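Local coordinates for PKS_KS domain-containing protein (Photorhabdus luminescens subsp. laumondii, PDB 6SMO) that probably acts as a 3-oxoacyl-[acyl-carrier-protein] synthase of the thiolase-like superfamily and holds a pentakis-oxo dodecanal chain in its pocket, at residues 106-111 with 266-271; 389-394 with 407-412. One frame throughout, in Å; residues are numbered along the deposited sequence.

How the contacts relate
Contact 1 closes before contact 2 opens along the chain, and the two do not touch: their centres lie 26 Å apart and their nearest atoms about 13 Å. Both lie within the ketosynthase domain, one by each half of the duplicated thiolase fold. Contact 1 seats the end of helix 95-111 on strand 263-271, an inner strand of the N-terminal half's five-stranded sheet. Contact 2 folds the loop 407-412 back onto the chain leaving helix 372-388, beside strand 360-361 at the edge of the C-terminal half's five-stranded sheet. Neither contact includes a residue of the ligand pocket, so each concerns the scaffold around it.

Contact 1. Residues 106-111 with 266-271; sequences MAMQDA and ILILES
The flat group at the centre of this contact is the peptide joining A107 to M108, and I268 lies over one of its faces. CG1 of I268 is 3.4 Å from A107 O, and almost all of that separation runs perpendicular to the peptide plane, so the methylene sits above the carbonyl and not at its edge. A111 N bonds the same oxygen, A107 O, at 3.0 Å, on the other side of the plane from CG1, leaving the strand-facing side to hydrocarbon.

Around this plane I268 is set among A107, M108 and A111. A107 CB points at the strand and meets two residues on one face of it: it is 3.6 Å from I266 CG2 and 3.7 Å from I268 CG1. One turn later A111 CB lies 3.9 Å from I268 CG2, so the branched I268 is straddled by the two alanines. Its CD1 continues to the sulphur of M108, 3.8 Å from SD; the methionine reaches there because its chain is bent at both chi2 (-72°) and chi3 (-77°), and the two side chains cross at about a right angle. No hydrogen bond links the segments. The segment axes approach to 8.0 Å, with their directions 42° apart, consistent with the small alanine side chains facing the strand.

L214 on strand 212-219 touches M108, I266 and I268, extending the same apolar layer. R278 ties the segment ends together, bonding A111 O and forming a salt bridge with E270, while D110 bonds the backbone of L34. L269 packs instead against helix 193-206, so strand 263-271 is sandwiched between helices, consistent with the layered thiolase fold.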
# COMPACT_ATOMS: atom_id res chain seq x y z
N MET B 106 -2.02 12.48 20.89
CA MET B 106 -0.74 12.53 21.65
C MET B 106 0.31 13.33 20.86
O MET B 106 1.03 14.13 21.50
CB MET B 106 -0.20 11.12 21.91
CG MET B 106 -1.02 10.36 22.93
SD MET B 106 -0.56 8.61 23.04
CE MET B 106 -1.37 8.17 24.57
N ALA B 107 0.37 13.13 19.54
CA ALA B 107 1.37 13.75 18.63
C ALA B 107 1.12 15.26 18.52
O ALA B 107 2.10 16.02 18.54
CB ALA B 107 1.32 13.08 17.28
N MET B 108 -0.15 15.67 18.40
CA MET B 108 -0.56 17.09 18.24
C MET B 108 -0.35 17.85 19.56
O MET B 108 0.04 19.03 19.49
CB MET B 108 -2.02 17.21 17.80
CG MET B 108 -2.26 16.78 16.36
SD MET B 108 -1.61 17.96 15.15
CE MET B 108 -2.85 19.24 15.23
N GLN B 109 -0.59 17.19 20.70
CA GLN B 109 -0.37 17.77 22.05
C GLN B 109 1.14 17.90 22.32
O GLN B 109 1.54 18.91 22.93
CB GLN B 109 -1.06 16.92 23.13
CG GLN B 109 -2.56 17.15 23.21
CD GLN B 109 -3.23 16.29 24.25
OE1 GLN B 109 -2.58 15.62 25.05
NE2 GLN B 109 -4.55 16.32 24.26
N ASP B 110 1.93 16.91 21.88
CA ASP B 110 3.41 16.89 22.04
C ASP B 110 4.04 18.01 21.21
O ASP B 110 4.99 18.65 21.71
CB ASP B 110 3.99 15.52 21.66
CG ASP B 110 5.48 15.38 21.94
OD1 ASP B 110 5.95 16.01 22.91
OD2 ASP B 110 6.15 14.65 21.18
N ALA B 111 3.52 18.24 20.00
CA ALA B 111 4.00 19.28 19.05
C ALA B 111 3.62 20.68 19.55
O ALA B 111 4.28 21.65 19.12
CB ALA B 111 3.42 19.03 17.67
N ILE B 266 2.59 8.00 14.93
CA ILE B 266 2.25 9.30 14.28
C ILE B 266 3.37 10.29 14.56
O ILE B 266 3.68 10.52 15.75
CB ILE B 266 0.88 9.82 14.76
CG1 ILE B 266 -0.27 8.86 14.41
CG2 ILE B 266 0.61 11.22 14.23
CD1 ILE B 266 -0.55 8.73 12.93
N LEU B 267 3.96 10.86 13.50
CA LEU B 267 4.99 11.93 13.56
C LEU B 267 4.40 13.22 12.99
O LEU B 267 3.87 13.17 11.86
CB LEU B 267 6.22 11.50 12.76
CG LEU B 267 7.08 10.39 13.37
CD1 LEU B 267 6.50 9.02 13.08
CD2 LEU B 267 8.51 10.48 12.87
N ILE B 268 4.48 14.32 13.74
CA ILE B 268 4.12 15.69 13.26
C ILE B 268 5.35 16.26 12.54
O ILE B 268 6.25 16.78 13.23
CB ILE B 268 3.64 16.60 14.41
CG1 ILE B 268 2.50 15.97 15.21
CG2 ILE B 268 3.27 17.98 13.88
CD1 ILE B 268 1.27 15.63 14.39
N LEU B 269 5.39 16.13 11.21
CA LEU B 269 6.43 16.73 10.34
C LEU B 269 6.00 18.16 9.98
O LEU B 269 4.81 18.36 9.71
CB LEU B 269 6.61 15.89 9.07
CG LEU B 269 6.75 14.38 9.28
CD1 LEU B 269 6.99 13.68 7.95
CD2 LEU B 269 7.86 14.05 10.26
N GLU B 270 6.94 19.11 9.99
CA GLU B 270 6.69 20.50 9.52
C GLU B 270 8.00 21.15 9.06
O GLU B 270 9.08 20.57 9.31
CB GLU B 270 5.98 21.33 10.59
CG GLU B 270 6.69 21.37 11.93
CD GLU B 270 5.96 22.21 12.98
OE1 GLU B 270 5.95 23.45 12.84
OE2 GLU B 270 5.39 21.61 13.91
N SER B 271 7.89 22.30 8.39
CA SER B 271 9.00 23.11 7.84
C SER B 271 9.91 23.58 8.98
O SER B 271 9.39 23.82 10.09
CB SER B 271 8.47 24.27 7.04
OG SER B 271 9.53 25.06 6.52

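Contact 2. Residues 389-394 with 407-412; sequences QYVHPT and DYIPNQ
The first torsion of T394 (chi1 -46°) sets OG1 beside its own backbone N and anti to the carbonyl carbon, from where the hydroxyl donates to Y408 O at 2.8 Å, nearly in line with that carbonyl. In V391 CG1 stands anti to the backbone N (chi1 175°), directed at I409, whose CD1 it meets at 3.4 Å with the side chains crossing at about a right angle.

Two backbone bonds lie beside the hydroxyl. T394 N donates to I409 O over 2.9 Å, and N411 N donates to T394 O over 3.1 Å. Together they flank P410 in the pattern of a single parallel beta bridge, although the touching parts, 391-394 and 408-412, run 102° apart end to end and the pairing goes no further. P410 CA adds a CH...O contact to T394 O. The P393 ring lies against the loop backbone: its CG is 3.3 Å from N411 O, and its CB lies against I409 O. On the loop side, D407 OD1 accepts from I409 N in an Asx turn, and the Q412 N to P410 O bond closes a gamma turn around N411.

V391, T394 and I409 also touch N361 of strand 360-361, while Y408 turns its hydroxyl to S344 and stacks on F251.

The chemistry is thus mainly main-chain. The bridge uses neither N nor O of P410, so a residue lacking an N-H can occupy its centre, and T394 alone supplies two donors and an acceptor that fix the loop.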
# COMPACT_ATOMS: atom_id res chain seq x y z
N GLN B 389 20.14 10.71 22.67
CA GLN B 389 21.50 10.18 22.34
C GLN B 389 21.68 8.80 22.99
O GLN B 389 22.76 8.54 23.55
CB GLN B 389 22.58 11.16 22.80
CG GLN B 389 22.54 12.51 22.09
CD GLN B 389 23.08 12.45 20.69
OE1 GLN B 389 22.45 11.90 19.78
NE2 GLN B 389 24.26 13.02 20.49
N TYR B 390 20.64 7.96 22.92
CA TYR B 390 20.63 6.56 23.43
C TYR B 390 20.18 5.63 22.30
O TYR B 390 19.40 6.07 21.43
CB TYR B 390 19.71 6.44 24.65
CG TYR B 390 19.79 5.11 25.36
CD1 TYR B 390 20.71 4.90 26.37
CD2 TYR B 390 18.94 4.07 25.02
CE1 TYR B 390 20.79 3.68 27.03
CE2 TYR B 390 19.01 2.84 25.66
CZ TYR B 390 19.94 2.65 26.67
OH TYR B 390 20.01 1.44 27.32
N VAL B 391 20.65 4.38 22.33
CA VAL B 391 20.32 3.33 21.32
C VAL B 391 19.73 2.12 22.06
O VAL B 391 20.44 1.55 22.90
CB VAL B 391 21.57 2.95 20.49
CG1 VAL B 391 21.28 1.79 19.55
CG2 VAL B 391 22.11 4.13 19.72
N HIS B 392 18.48 1.76 21.75
CA HIS B 392 17.77 0.60 22.34
C HIS B 392 18.39 -0.68 21.80
O HIS B 392 18.85 -0.72 20.66
CB HIS B 392 16.25 0.69 22.11
CG HIS B 392 15.81 0.43 20.70
ND1 HIS B 392 15.89 -0.82 20.12
CD2 HIS B 392 15.26 1.24 19.78
CE1 HIS B 392 15.43 -0.76 18.89
NE2 HIS B 392 15.03 0.50 18.65
N PRO B 393 18.43 -1.78 22.60
CA PRO B 393 19.04 -3.03 22.16
C PRO B 393 18.09 -3.94 21.36
O PRO B 393 16.89 -3.74 21.44
CB PRO B 393 19.39 -3.70 23.50
CG PRO B 393 18.27 -3.26 24.43
CD PRO B 393 17.90 -1.86 23.97
N THR B 394 18.65 -4.90 20.63
CA THR B 394 17.94 -6.05 20.02
C THR B 394 17.93 -7.19 21.04
O THR B 394 18.98 -7.85 21.18
CB THR B 394 18.59 -6.48 18.70
OG1 THR B 394 18.85 -5.32 17.92
CG2 THR B 394 17.73 -7.44 17.91
N ASP B 407 27.38 -5.47 14.31
CA ASP B 407 27.02 -5.06 15.69
C ASP B 407 25.50 -4.84 15.75
O ASP B 407 25.02 -3.89 15.10
CB ASP B 407 27.79 -3.81 16.12
CG ASP B 407 27.55 -3.37 17.55
OD1 ASP B 407 26.76 -4.04 18.26
OD2 ASP B 407 28.15 -2.35 17.96
N TYR B 408 24.78 -5.69 16.48
CA TYR B 408 23.29 -5.68 16.58
C TYR B 408 22.84 -5.23 17.98
O TYR B 408 21.61 -5.28 18.24
CB TYR B 408 22.72 -7.05 16.22
CG TYR B 408 23.05 -7.49 14.81
CD1 TYR B 408 22.63 -6.75 13.72
CD2 TYR B 408 23.78 -8.64 14.58
CE1 TYR B 408 22.94 -7.14 12.42
CE2 TYR B 408 24.10 -9.05 13.29
CZ TYR B 408 23.67 -8.30 12.21
OH TYR B 408 23.98 -8.69 10.94
N ILE B 409 23.77 -4.79 18.83
CA ILE B 409 23.48 -4.22 20.18
C ILE B 409 22.63 -5.22 20.96
O ILE B 409 21.48 -4.94 21.30
CB ILE B 409 22.78 -2.85 20.06
CG1 ILE B 409 23.39 -1.98 18.95
CG2 ILE B 409 22.77 -2.12 21.40
CD1 ILE B 409 22.37 -1.16 18.21
N PRO B 410 23.16 -6.43 21.27
CA PRO B 410 22.35 -7.50 21.84
C PRO B 410 22.03 -7.31 23.33
O PRO B 410 22.95 -7.16 24.12
CB PRO B 410 23.23 -8.74 21.63
CG PRO B 410 24.65 -8.21 21.69
CD PRO B 410 24.57 -6.83 21.07
N ASN B 411 20.73 -7.30 23.67
CA ASN B 411 20.17 -7.50 25.03
C ASN B 411 20.24 -6.20 25.84
O ASN B 411 19.17 -5.77 26.33
CB ASN B 411 20.83 -8.68 25.74
CG ASN B 411 20.72 -9.97 24.96
OD1 ASN B 411 19.76 -10.18 24.22
ND2 ASN B 411 21.70 -10.85 25.11
N GLN B 412 21.43 -5.60 26.00
CA GLN B 412 21.64 -4.35 26.78
C GLN B 412 21.98 -3.20 25.82
O GLN B 412 22.89 -3.36 24.99
CB GLN B 412 22.75 -4.54 27.82
CG GLN B 412 22.26 -5.10 29.15
CD GLN B 412 21.45 -4.11 29.95
OE1 GLN B 412 21.58 -2.89 29.80
NE2 GLN B 412 20.60 -4.63 30.82